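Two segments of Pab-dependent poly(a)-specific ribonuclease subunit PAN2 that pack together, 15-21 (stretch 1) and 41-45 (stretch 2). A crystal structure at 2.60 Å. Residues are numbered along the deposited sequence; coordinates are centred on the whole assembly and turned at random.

Stretch 1, residues 15-21: ICEIKYS
Stretch 2 41-45: LENNI

Two consecutive asparagines, Asn 43 and Asn 44, make both direct hydrogen bonds of this contact, each through its side-chain amide, and no backbone-to-backbone hydrogen bond joins the two segments. Stretch 1 is extended, with phi from -66° to -108° and psi from 120° to 158° between Ile 15 and Tyr 20, so successive side chains alternate: CA-to-CB points toward stretch 2 at Ile 18 and Tyr 20 but away at Glu 17. Stretch 2 is extended at Leu 41 (-117/136) and Glu 42 (-72/148), bends at Asn 43 (-115/22) and Asn 44 (-101/32), and is extended again at Ile 45 (-122/151). The bend allows both neighbouring asparagines to direct CA-to-CB toward stretch 1. In register, the CA of Cys 16 lies 7.9 Å from the CA of Asn 43, and the CA of Ile 18 lies 7.2 Å from the CA of Asn 44, a spacing that leaves room for side chains between the backbones.

Asn 43, with chi1 p (55°) and chi2 5°, donates from ND2 to the carbonyl O of Cys 16 at 2.7 Å and a nearly straight 167°. An asparagine amide suits this place because it offers a donor to a backbone carbonyl and an acceptor beside it. That acceptor, OD1 of Asn 43, receives a hydrogen bond from a water 3.1 Å away; the same water accepts a weak one from the backbone N of Ile 18 at 3.5 Å, so one water links the two segments alongside the direct bond.

Asn 44 has a similar chi1, p (57°), with chi2 -35°. Its ND2 approaches the Tyr 20 ring at the edge, near the ring plane, and donates to Tyr 20 OH at 2.7 Å. The distance is short, but the 124° angle makes the bond weak. Tyrosine suits this place because its long side chain, with chi1 m (-66°) and chi2 88°, carries a polar hydroxyl out to the amide.

Between these polar links lies Ile 18, chi1 m (-59°) and chi2 t (180°), whose extended side chain fills space against stretch 2. Its CD1 is 4.2 Å from CB of Glu 42 and 3.6 Å from OD1 of Asn 44, while its CG1 is 3.9 Å from OD1 of Asn 43. Glu 42, chi1 m (-57°) and chi2 t (172°), thus presents aliphatic carbon to the isoleucine, while its carboxylate is hydrogen-bonded elsewhere in the structure. The contact is small, burying 244 Å² in all.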

# COMPACT_ATOMS: atom_id res chain seq x y z
N ILE A 15 -9.45 -17.37 -8.73
CA ILE A 15 -8.07 -17.19 -8.28
C ILE A 15 -7.08 -17.24 -9.45
O ILE A 15 -7.09 -18.18 -10.24
CB ILE A 15 -7.66 -18.25 -7.24
CG1 ILE A 15 -8.53 -18.13 -5.98
CG2 ILE A 15 -6.19 -18.12 -6.91
CD1 ILE A 15 -8.08 -19.02 -4.84
N CYS A 16 -6.23 -16.22 -9.54
CA CYS A 16 -5.24 -16.15 -10.60
C CYS A 16 -3.90 -16.71 -10.13
O CYS A 16 -3.31 -16.22 -9.17
CB CYS A 16 -5.07 -14.71 -11.08
SG CYS A 16 -6.60 -13.96 -11.68
N GLU A 17 -3.43 -17.76 -10.81
CA GLU A 17 -2.17 -18.40 -10.46
C GLU A 17 -0.99 -17.84 -11.24
O GLU A 17 -1.10 -17.57 -12.44
CB GLU A 17 -2.26 -19.91 -10.69
CG GLU A 17 -2.96 -20.68 -9.58
CD GLU A 17 -2.90 -22.18 -9.79
OE1 GLU A 17 -2.86 -22.61 -10.97
OE2 GLU A 17 -2.90 -22.93 -8.79
N ILE A 18 0.13 -17.67 -10.55
CA ILE A 18 1.38 -17.29 -11.20
C ILE A 18 2.19 -18.54 -11.52
O ILE A 18 2.49 -19.33 -10.64
CB ILE A 18 2.22 -16.35 -10.31
CG1 ILE A 18 1.43 -15.08 -9.97
CG2 ILE A 18 3.53 -15.99 -11.00
CD1 ILE A 18 2.18 -14.10 -9.10
N LYS A 19 2.52 -18.72 -12.79
CA LYS A 19 3.32 -19.87 -13.20
C LYS A 19 4.80 -19.51 -13.27
O LYS A 19 5.17 -18.46 -13.80
CB LYS A 19 2.83 -20.42 -14.54
CG LYS A 19 1.44 -21.05 -14.47
CD LYS A 19 1.11 -21.83 -15.73
CE LYS A 19 -0.20 -22.60 -15.55
NZ LYS A 19 -0.49 -23.49 -16.70
N TYR A 20 5.64 -20.40 -12.74
CA TYR A 20 7.05 -20.10 -12.55
C TYR A 20 7.99 -20.83 -13.50
O TYR A 20 7.65 -21.87 -14.06
CB TYR A 20 7.45 -20.43 -11.11
CG TYR A 20 6.77 -19.54 -10.11
CD1 TYR A 20 5.52 -19.87 -9.60
CD2 TYR A 20 7.35 -18.35 -9.71
CE1 TYR A 20 4.89 -19.04 -8.70
CE2 TYR A 20 6.73 -17.52 -8.82
CZ TYR A 20 5.50 -17.87 -8.31
OH TYR A 20 4.86 -17.05 -7.42
N SER A 21 9.18 -20.27 -13.67
CA SER A 21 10.23 -20.89 -14.46
C SER A 21 11.59 -20.64 -13.83
O SER A 21 11.69 -20.04 -12.75
CB SER A 21 10.20 -20.37 -15.90
N LEU A 41 -2.22 -6.23 -7.79
CA LEU A 41 -1.22 -6.72 -6.85
C LEU A 41 -1.05 -8.23 -6.96
O LEU A 41 -2.03 -8.98 -7.05
CB LEU A 41 -1.60 -6.34 -5.42
CG LEU A 41 -1.58 -4.84 -5.10
CD1 LEU A 41 -2.16 -4.57 -3.72
CD2 LEU A 41 -0.17 -4.29 -5.21
N GLU A 42 0.20 -8.68 -6.96
CA GLU A 42 0.52 -10.10 -7.10
C GLU A 42 0.15 -10.87 -5.83
O GLU A 42 0.21 -10.33 -4.73
CB GLU A 42 2.00 -10.28 -7.43
CG GLU A 42 2.42 -9.53 -8.69
CD GLU A 42 3.92 -9.54 -8.91
OE1 GLU A 42 4.63 -10.24 -8.16
OE2 GLU A 42 4.39 -8.85 -9.84
N ASN A 43 -0.24 -12.13 -5.99
CA ASN A 43 -0.82 -12.91 -4.90
C ASN A 43 0.00 -14.11 -4.43
O ASN A 43 -0.54 -15.04 -3.84
CB ASN A 43 -2.22 -13.40 -5.30
CG ASN A 43 -2.21 -14.19 -6.60
OD1 ASN A 43 -1.15 -14.46 -7.17
ND2 ASN A 43 -3.39 -14.56 -7.07
N ASN A 44 1.30 -14.09 -4.71
CA ASN A 44 2.16 -15.20 -4.31
C ASN A 44 2.95 -14.87 -3.05
O ASN A 44 4.08 -15.33 -2.87
CB ASN A 44 3.11 -15.56 -5.44
CG ASN A 44 3.96 -14.39 -5.88
OD1 ASN A 44 3.51 -13.24 -5.89
ND2 ASN A 44 5.21 -14.67 -6.26
N ILE A 45 2.35 -14.06 -2.19
CA ILE A 45 3.01 -13.59 -0.98
C ILE A 45 2.18 -13.98 0.24
O ILE A 45 0.97 -14.13 0.15
CB ILE A 45 3.21 -12.05 -1.02
CG1 ILE A 45 3.73 -11.63 -2.40
CG2 ILE A 45 4.15 -11.59 0.08
CD1 ILE A 45 3.74 -10.13 -2.61
O HOH W 1 -0.12 -17.35 -7.12